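Local coordinates for protein glutamate receptor IIB,Glutamate receptor IIB (Drosophila melanogaster, PDB 4WXJ) that binds glutamate in the ligand-binding domain described here and, in the whole receptor, probably opens a postsynaptic cation channel in response, at residues Pro20-Arg25 with Tyr42-Ile47; Glu34-Phe39 with Phe58-Val63. All coordinates share one frame; numbering follows the deposited sequence.

In the fold
Both contacts lie in the first lobe of the clamshell ligand-binding domain. The centres of contact 1 and contact 2 are about 10 Å apart. Both lie on the same side of the chain's centre. The segments alternate along the chain in the order 20-25, 34-39, 42-47, 58-63, so the contacts interlock. Contact 1 joins the 20-25 segment to the start of helix 42-54. Contact 2 joins the turn before strand 39-40 to strand 57-62, an outer strand of the parallel sheet. The antiparallel pair 23-24 and 39-40 ties them together, and Phe-22 packs on Phe-39. Contact 1 is nearer the glutamate; contact 2 lies farther out in the lobe.

Contact 1 (Pro20-Arg25 with Tyr42-Ile47); sequences PYFSWR and YAVDLI
Three aromatic rings border this contact, and each meets its partner obliquely. The Tyr-21 ring brings CD1 to within 4.2 Å of CB of Tyr-42. These two side chains run side by side and point the same way, but the Tyr-42 ring leads away and packs on Leu-256 of helix 252-261. Phe-22 has CG anti to its backbone N (chi1 -172°). This carries its CD2 to 3.5 Å from CG2 of Val-44, and the two side chains cross at about a right angle. Two backbone hydrogen bonds join the segments between these side chains. The N-H of Tyr-42 gives a nearly straight one to O of Pro-20, at 2.7 Å. The N-H of Ala-43 reaches a lone pair of Tyr-21 O at 2.9 Å, with a more bent angle of 139°. CB of Ala-43 sits against the same Tyr-21 O, at 3.2 Å. Tyr-21 OH is hydrogen-bonded to Asn-203 of helix 201-208, three residues after the glutamate-binding Glu-200, and so bridges the lobes. Its side chain touches Asp-96, which also binds the glutamate. A classic beta bulge, Tyr-21 and Phe-22 facing Gly-18, here meets a helix start beside the glutamate site of the clamshell ligand-binding domain.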
ATOM      1  N   PRO A  20      -0.116  -6.572   6.867  1.00 21.86           N
ATOM      2  CA  PRO A  20       0.505  -6.719   8.189  1.00 20.44           C
ATOM      3  C   PRO A  20       1.074  -5.417   8.754  1.00 26.46           C
ATOM      4  O   PRO A  20       1.883  -5.454   9.681  1.00 28.64           O
ATOM      5  CB  PRO A  20       1.625  -7.721   7.921  1.00 21.70           C
ATOM      6  CG  PRO A  20       2.056  -7.408   6.530  1.00 21.00           C
ATOM      7  CD  PRO A  20       0.822  -6.938   5.790  1.00 29.06           C
ATOM      8  N   TYR A  21       0.649  -4.281   8.212  1.00 21.46           N
ATOM      9  CA  TYR A  21       1.249  -3.000   8.571  1.00 23.64           C
ATOM     10  C   TYR A  21       0.666  -2.425   9.855  1.00 27.04           C
ATOM     11  O   TYR A  21       1.402  -1.939  10.714  1.00 21.85           O
ATOM     12  CB  TYR A  21       1.071  -2.003   7.424  1.00 26.44           C
ATOM     13  CG  TYR A  21       1.571  -2.538   6.103  1.00 22.36           C
ATOM     14  CD1 TYR A  21       2.917  -2.472   5.769  1.00 19.11           C
ATOM     15  CD2 TYR A  21       0.698  -3.121   5.195  1.00 19.08           C
ATOM     16  CE1 TYR A  21       3.379  -2.967   4.565  1.00 24.85           C
ATOM     17  CE2 TYR A  21       1.151  -3.619   3.991  1.00 25.07           C
ATOM     18  CZ  TYR A  21       2.494  -3.544   3.682  1.00 21.56           C
ATOM     19  OH  TYR A  21       2.949  -4.033   2.480  1.00 25.70           O
ATOM     20  N   PHE A  22      -0.654  -2.485   9.983  1.00 23.71           N
ATOM     21  CA  PHE A  22      -1.342  -1.880  11.116  1.00 23.40           C
ATOM     22  C   PHE A  22      -2.703  -2.531  11.315  1.00 20.19           C
ATOM     23  O   PHE A  22      -3.522  -2.563  10.398  1.00 22.23           O
ATOM     24  CB  PHE A  22      -1.495  -0.374  10.893  1.00 20.11           C
ATOM     25  CG  PHE A  22      -2.027   0.369  12.082  1.00 24.52           C
ATOM     26  CD1 PHE A  22      -3.388   0.571  12.240  1.00 31.96           C
ATOM     27  CD2 PHE A  22      -1.165   0.880  13.035  1.00 28.05           C
ATOM     28  CE1 PHE A  22      -3.877   1.260  13.331  1.00 29.43           C
ATOM     29  CE2 PHE A  22      -1.647   1.570  14.128  1.00 25.56           C
ATOM     30  CZ  PHE A  22      -3.006   1.763  14.274  1.00 30.04           C
ATOM     31  N   SER A  23      -2.938  -3.059  12.512  1.00 23.77           N
ATOM     32  CA  SER A  23      -4.208  -3.706  12.814  1.00 33.56           C
ATOM     33  C   SER A  23      -4.472  -3.747  14.314  1.00 27.46           C
ATOM     34  O   SER A  23      -3.574  -3.519  15.126  1.00 24.06           O
ATOM     35  CB  SER A  23      -4.236  -5.125  12.246  1.00 27.44           C
ATOM     36  OG  SER A  23      -3.217  -5.923  12.818  1.00 29.40           O
ATOM     37  N   TRP A  24      -5.715  -4.048  14.669  1.00 31.14           N
ATOM     38  CA  TRP A  24      -6.121  -4.113  16.065  1.00 25.81           C
ATOM     39  C   TRP A  24      -5.646  -5.409  16.704  1.00 26.99           C
ATOM     40  O   TRP A  24      -5.931  -6.498  16.206  1.00 28.53           O
ATOM     41  CB  TRP A  24      -7.640  -3.991  16.183  1.00 31.01           C
ATOM     42  CG  TRP A  24      -8.161  -2.658  15.754  1.00 35.91           C
ATOM     43  CD1 TRP A  24      -8.491  -2.276  14.486  1.00 41.85           C
ATOM     44  CD2 TRP A  24      -8.408  -1.525  16.593  1.00 42.16           C
ATOM     45  NE1 TRP A  24      -8.932  -0.974  14.485  1.00 38.79           N
ATOM     46  CE2 TRP A  24      -8.889  -0.491  15.765  1.00 47.60           C
ATOM     47  CE3 TRP A  24      -8.269  -1.283  17.963  1.00 44.92           C
ATOM     48  CZ2 TRP A  24      -9.233   0.764  16.263  1.00 45.43           C
ATOM     49  CZ3 TRP A  24      -8.611  -0.038  18.455  1.00 53.37           C
ATOM     50  CH2 TRP A  24      -9.088   0.970  17.608  1.00 47.73           C
ATOM     51  N   ARG A  25      -4.914  -5.284  17.805  1.00 24.38           N
ATOM     52  CA  ARG A  25      -4.458  -6.452  18.543  1.00 40.85           C
ATOM     53  C   ARG A  25      -5.635  -7.210  19.137  1.00 46.77           C
ATOM     54  O   ARG A  25      -6.594  -6.609  19.625  1.00 33.66           O
ATOM     55  CB  ARG A  25      -3.494  -6.048  19.658  1.00 41.73           C
ATOM     56  CG  ARG A  25      -2.092  -5.726  19.182  1.00 48.96           C
ATOM     57  CD  ARG A  25      -1.206  -5.318  20.344  1.00 46.51           C
ATOM     58  NE  ARG A  25      -1.004  -6.406  21.297  1.00 48.13           N
ATOM     59  CZ  ARG A  25      -0.455  -6.259  22.500  1.00 53.93           C
ATOM     60  NH1 ARG A  25      -0.049  -5.064  22.913  1.00 51.80           N
ATOM     61  NH2 ARG A  25      -0.313  -7.310  23.295  1.00 51.55           N
ATOM     62  N   TYR A  42       3.846  -4.122  11.041  1.00 24.32           N
ATOM     63  CA  TYR A  42       5.103  -3.595  10.522  1.00 24.86           C
ATOM     64  C   TYR A  42       5.256  -2.105  10.807  1.00 22.36           C
ATOM     65  O   TYR A  42       6.305  -1.659  11.274  1.00 25.76           O
ATOM     66  CB  TYR A  42       5.190  -3.845   9.012  1.00 21.80           C
ATOM     67  CG  TYR A  42       6.425  -3.268   8.361  1.00 22.14           C
ATOM     68  CD1 TYR A  42       6.480  -1.929   7.994  1.00 19.35           C
ATOM     69  CD2 TYR A  42       7.533  -4.062   8.104  1.00 19.81           C
ATOM     70  CE1 TYR A  42       7.605  -1.397   7.404  1.00 25.20           C
ATOM     71  CE2 TYR A  42       8.662  -3.540   7.509  1.00 21.96           C
ATOM     72  CZ  TYR A  42       8.694  -2.206   7.163  1.00 19.77           C
ATOM     73  OH  TYR A  42       9.815  -1.680   6.570  1.00 19.02           O
ATOM     74  N   ALA A  43       4.208  -1.339  10.518  1.00 26.37           N
ATOM     75  CA  ALA A  43       4.258   0.109  10.668  1.00 20.91           C
ATOM     76  C   ALA A  43       4.330   0.501  12.139  1.00 24.03           C
ATOM     77  O   ALA A  43       4.933   1.514  12.485  1.00 23.77           O
ATOM     78  CB  ALA A  43       3.053   0.751  10.008  1.00 19.83           C
ATOM     79  N   VAL A  44       3.716  -0.302  13.002  1.00 22.32           N
ATOM     80  CA  VAL A  44       3.763  -0.041  14.436  1.00 21.06           C
ATOM     81  C   VAL A  44       5.192  -0.209  14.949  1.00 25.93           C
ATOM     82  O   VAL A  44       5.714   0.663  15.643  1.00 28.32           O
ATOM     83  CB  VAL A  44       2.814  -0.974  15.214  1.00 23.55           C
ATOM     84  CG1 VAL A  44       2.935  -0.737  16.719  1.00 22.09           C
ATOM     85  CG2 VAL A  44       1.375  -0.763  14.762  1.00 24.29           C
ATOM     86  N   ASP A  45       5.818  -1.331  14.606  1.00 28.01           N
ATOM     87  CA  ASP A  45       7.205  -1.576  14.985  1.00 29.12           C
ATOM     88  C   ASP A  45       8.141  -0.484  14.466  1.00 29.79           C
ATOM     89  O   ASP A  45       9.041  -0.044  15.181  1.00 28.12           O
ATOM     90  CB  ASP A  45       7.675  -2.936  14.458  1.00 23.21           C
ATOM     91  CG  ASP A  45       7.026  -4.105  15.178  1.00 34.64           C
ATOM     92  OD1 ASP A  45       6.372  -3.888  16.221  1.00 27.02           O
ATOM     93  OD2 ASP A  45       7.184  -5.249  14.699  1.00 26.70           O
ATOM     94  N   LEU A  46       7.928  -0.047  13.228  1.00 26.58           N
ATOM     95  CA  LEU A  46       8.836   0.909  12.599  1.00 22.27           C
ATOM     96  C   LEU A  46       8.746   2.287  13.256  1.00 25.58           C
ATOM     97  O   LEU A  46       9.750   2.991  13.366  1.00 28.61           O
ATOM     98  CB  LEU A  46       8.547   1.017  11.099  1.00 27.94           C
ATOM     99  CG  LEU A  46       9.426   1.998  10.315  1.00 19.69           C
ATOM    100  CD1 LEU A  46      10.909   1.690  10.497  1.00 30.53           C
ATOM    101  CD2 LEU A  46       9.061   1.983   8.838  1.00 28.52           C
ATOM    102  N   ILE A  47       7.551   2.671  13.691  1.00 30.18           N
ATOM    103  CA  ILE A  47       7.373   3.949  14.377  1.00 32.43           C
ATOM    104  C   ILE A  47       8.003   3.886  15.768  1.00 22.73           C
ATOM    105  O   ILE A  47       8.613   4.855  16.221  1.00 31.07           O
ATOM    106  CB  ILE A  47       5.883   4.336  14.497  1.00 24.64           C
ATOM    107  CG1 ILE A  47       5.288   4.639  13.116  1.00 23.61           C
ATOM    108  CG2 ILE A  47       5.704   5.544  15.419  1.00 28.26           C
ATOM    109  CD1 ILE A  47       5.864   5.866  12.420  1.00 28.55           C
TER

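Contact 2 (Glu34-Phe39 with Phe58-Val63); sequences EGNERF and FNFEPV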
ATOM      1  N   GLU A  34      -4.992   0.002  25.606  1.00 40.07           N
ATOM      2  CA  GLU A  34      -5.155   1.454  25.602  1.00 46.49           C
ATOM      3  C   GLU A  34      -4.033   2.141  24.831  1.00 42.66           C
ATOM      4  O   GLU A  34      -2.877   1.723  24.891  1.00 36.77           O
ATOM      5  CB  GLU A  34      -5.198   1.983  27.037  1.00 51.59           C
ATOM      6  CG  GLU A  34      -6.415   1.525  27.822  1.00 52.14           C
ATOM      7  CD  GLU A  34      -6.243   1.704  29.315  1.00 59.80           C
ATOM      8  OE1 GLU A  34      -5.461   2.588  29.726  1.00 56.15           O
ATOM      9  OE2 GLU A  34      -6.884   0.953  30.080  1.00 64.03           O
ATOM     10  N   GLY A  35      -4.386   3.202  24.112  1.00 34.60           N
ATOM     11  CA  GLY A  35      -3.416   3.980  23.367  1.00 41.86           C
ATOM     12  C   GLY A  35      -2.751   3.187  22.259  1.00 42.60           C
ATOM     13  O   GLY A  35      -3.387   2.360  21.604  1.00 37.22           O
ATOM     14  N   ASN A  36      -1.461   3.438  22.055  1.00 38.91           N
ATOM     15  CA  ASN A  36      -0.704   2.782  20.997  1.00 37.05           C
ATOM     16  C   ASN A  36      -0.617   1.273  21.195  1.00 34.63           C
ATOM     17  O   ASN A  36      -0.335   0.532  20.254  1.00 34.93           O
ATOM     18  CB  ASN A  36       0.703   3.373  20.915  1.00 34.60           C
ATOM     19  CG  ASN A  36       0.697   4.836  20.517  1.00 35.23           C
ATOM     20  OD1 ASN A  36      -0.199   5.295  19.812  1.00 43.53           O
ATOM     21  ND2 ASN A  36       1.703   5.576  20.967  1.00 38.27           N
ATOM     22  N   GLU A  37      -0.865   0.823  22.420  1.00 30.79           N
ATOM     23  CA  GLU A  37      -0.775  -0.593  22.753  1.00 33.08           C
ATOM     24  C   GLU A  37      -1.934  -1.394  22.146  1.00 24.13           C
ATOM     25  O   GLU A  37      -1.917  -2.622  22.158  1.00 27.61           O
ATOM     26  CB  GLU A  37      -0.735  -0.770  24.278  1.00 47.69           C
ATOM     27  CG  GLU A  37      -0.573  -2.213  24.748  1.00 68.92           C
ATOM     28  CD  GLU A  37      -0.224  -2.328  26.223  1.00 78.61           C
ATOM     29  OE1 GLU A  37      -0.045  -1.284  26.886  1.00 78.69           O
ATOM     30  OE2 GLU A  37      -0.130  -3.471  26.722  1.00 79.94           O
ATOM     31  N   ARG A  38      -2.933  -0.700  21.607  1.00 26.53           N
ATOM     32  CA  ARG A  38      -4.062  -1.363  20.952  1.00 32.68           C
ATOM     33  C   ARG A  38      -3.686  -2.003  19.618  1.00 40.79           C
ATOM     34  O   ARG A  38      -4.417  -2.850  19.098  1.00 30.19           O
ATOM     35  CB  ARG A  38      -5.200  -0.370  20.713  1.00 32.76           C
ATOM     36  CG  ARG A  38      -5.923   0.082  21.963  1.00 32.75           C
ATOM     37  CD  ARG A  38      -6.853   1.240  21.649  1.00 40.54           C
ATOM     38  NE  ARG A  38      -6.113   2.435  21.254  1.00 36.82           N
ATOM     39  CZ  ARG A  38      -6.669   3.538  20.762  1.00 37.37           C
ATOM     40  NH1 ARG A  38      -7.983   3.608  20.592  1.00 36.80           N
ATOM     41  NH2 ARG A  38      -5.909   4.573  20.434  1.00 34.49           N
ATOM     42  N   PHE A  39      -2.546  -1.593  19.066  1.00 29.93           N
ATOM     43  CA  PHE A  39      -2.213  -1.898  17.678  1.00 26.26           C
ATOM     44  C   PHE A  39      -0.923  -2.693  17.515  1.00 22.01           C
ATOM     45  O   PHE A  39      -0.078  -2.727  18.411  1.00 28.46           O
ATOM     46  CB  PHE A  39      -2.101  -0.600  16.883  1.00 23.20           C
ATOM     47  CG  PHE A  39      -3.238   0.349  17.117  1.00 24.40           C
ATOM     48  CD1 PHE A  39      -4.513   0.040  16.676  1.00 31.57           C
ATOM     49  CD2 PHE A  39      -3.029   1.557  17.762  1.00 28.66           C
ATOM     50  CE1 PHE A  39      -5.562   0.914  16.881  1.00 26.64           C
ATOM     51  CE2 PHE A  39      -4.074   2.436  17.970  1.00 31.36           C
ATOM     52  CZ  PHE A  39      -5.341   2.115  17.528  1.00 25.94           C
ATOM     53  N   PHE A  58       4.604   9.681  20.289  1.00 27.11           N
ATOM     54  CA  PHE A  58       3.657   9.591  19.188  1.00 33.09           C
ATOM     55  C   PHE A  58       2.331   8.980  19.615  1.00 33.57           C
ATOM     56  O   PHE A  58       2.255   8.250  20.603  1.00 35.23           O
ATOM     57  CB  PHE A  58       4.252   8.768  18.043  1.00 35.60           C
ATOM     58  CG  PHE A  58       4.588   7.357  18.426  1.00 32.32           C
ATOM     59  CD1 PHE A  58       3.645   6.349  18.308  1.00 29.76           C
ATOM     60  CD2 PHE A  58       5.844   7.039  18.914  1.00 34.65           C
ATOM     61  CE1 PHE A  58       3.951   5.050  18.666  1.00 30.01           C
ATOM     62  CE2 PHE A  58       6.157   5.742  19.272  1.00 28.99           C
ATOM     63  CZ  PHE A  58       5.208   4.745  19.148  1.00 34.59           C
ATOM     64  N   ASN A  59       1.293   9.293  18.849  1.00 38.97           N
ATOM     65  CA  ASN A  59      -0.035   8.745  19.066  1.00 44.67           C
ATOM     66  C   ASN A  59      -0.632   8.271  17.746  1.00 37.39           C
ATOM     67  O   ASN A  59      -0.782   9.055  16.809  1.00 36.75           O
ATOM     68  CB  ASN A  59      -0.940   9.792  19.715  1.00 52.28           C
ATOM     69  CG  ASN A  59      -2.350   9.286  19.938  1.00 69.65           C
ATOM     70  OD1 ASN A  59      -2.562   8.107  20.220  1.00 74.14           O
ATOM     71  ND2 ASN A  59      -3.325  10.179  19.805  1.00 75.86           N
ATOM     72  N   PHE A  60      -0.962   6.986  17.672  1.00 30.47           N
ATOM     73  CA  PHE A  60      -1.588   6.432  16.480  1.00 30.65           C
ATOM     74  C   PHE A  60      -3.050   6.849  16.388  1.00 41.07           C
ATOM     75  O   PHE A  60      -3.821   6.656  17.329  1.00 32.84           O
ATOM     76  CB  PHE A  60      -1.487   4.906  16.468  1.00 31.48           C
ATOM     77  CG  PHE A  60      -0.145   4.391  16.043  1.00 43.68           C
ATOM     78  CD1 PHE A  60       0.232   4.420  14.710  1.00 50.09           C
ATOM     79  CD2 PHE A  60       0.737   3.865  16.971  1.00 47.08           C
ATOM     80  CE1 PHE A  60       1.468   3.942  14.314  1.00 47.19           C
ATOM     81  CE2 PHE A  60       1.971   3.385  16.579  1.00 47.24           C
ATOM     82  CZ  PHE A  60       2.336   3.424  15.250  1.00 41.96           C
ATOM     83  N   GLU A  61      -3.419   7.425  15.247  1.00 37.21           N
ATOM     84  CA  GLU A  61      -4.807   7.764  14.956  1.00 42.30           C
ATOM     85  C   GLU A  61      -5.200   7.232  13.581  1.00 29.03           C
ATOM     86  O   GLU A  61      -5.020   7.921  12.577  1.00 24.14           O
ATOM     87  CB  GLU A  61      -5.026   9.276  15.016  1.00 52.14           C
ATOM     88  CG  GLU A  61      -4.856   9.870  16.407  1.00 69.90           C
ATOM     89  CD  GLU A  61      -5.408  11.279  16.515  1.00 78.59           C
ATOM     90  OE1 GLU A  61      -5.833  11.837  15.481  1.00 80.24           O
ATOM     91  OE2 GLU A  61      -5.418  11.827  17.636  1.00 82.43           O
ATOM     92  N   PRO A  62      -5.722   5.997  13.524  1.00 22.20           N
ATOM     93  CA  PRO A  62      -6.179   5.477  12.231  1.00 23.60           C
ATOM     94  C   PRO A  62      -7.288   6.339  11.633  1.00 33.60           C
ATOM     95  O   PRO A  62      -8.255   6.662  12.322  1.00 34.82           O
ATOM     96  CB  PRO A  62      -6.685   4.068  12.572  1.00 24.64           C
ATOM     97  CG  PRO A  62      -6.880   4.060  14.047  1.00 31.48           C
ATOM     98  CD  PRO A  62      -5.868   5.002  14.598  1.00 29.22           C
ATOM     99  N   VAL A  63      -7.139   6.709  10.364  1.00 31.03           N
ATOM    100  CA  VAL A  63      -8.070   7.628   9.715  1.00 30.70           C
ATOM    101  C   VAL A  63      -9.480   7.050   9.631  1.00 28.14           C
ATOM    102  O   VAL A  63      -9.662   5.841   9.481  1.00 25.13           O
ATOM    103  CB  VAL A  63      -7.589   8.004   8.294  1.00 33.62           C
ATOM    104  CG1 VAL A  63      -6.242   8.698   8.364  1.00 33.95           C
ATOM    105  CG2 VAL A  63      -7.513   6.772   7.398  1.00 25.30           C
TER
HETATM  106  O   HOH W   1      -3.125   5.549  20.233  1.00 39.09           O
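Across the two segments, OD1 of Asn-36 is the best-held polar atom, with one direct bond and one from water 1. The direct bond comes from Phe-60 N at 2.8 Å, almost straight (172°) and in the plane of the side-chain carbonyl. ND2 of the same amide donates to Phe-58 O at 2.8 Å. Phe-58 O lies in the amide plane of Asn-36, but ND2 stands above the plane of the Phe-58 carbonyl, not on a lone pair. The side chain reaches the strand with CG beside its backbone N (chi1 -64°). The Phe-58 ring is turned only 14° from the amide and meets it obliquely, ND2 being 3.3 Å from CE1. The Phe-60 ring is nearly perpendicular to the amide and takes OD1 at its edge, by CD2. Water 1 accepts from Arg-38 NH2 and can donate to Asn-36 OD1, 3.0 Å away, and to Asn-59 OD1, with more acceptors near it than it has protons. Gly-35 O sits at the edge of the Arg-38 guanidinium, in its plane, where NE donates at 2.7 Å along a lone pair; it also takes Arg-38 N. Phe-39 CZ lies over one face of the guanidinium. On the apolar side, CE2 of Phe-39 packs on CB of Phe-60 at 3.9 Å, and its CZ on CD of Pro-62. Asn-36 thus acts like a peptide group of a neighbouring strand, satisfying Phe-58 O and Phe-60 N. The direct polar links join neutral groups; between the two segments, the Arg-38 guanidinium is bonded to the strand through water 1, not directly.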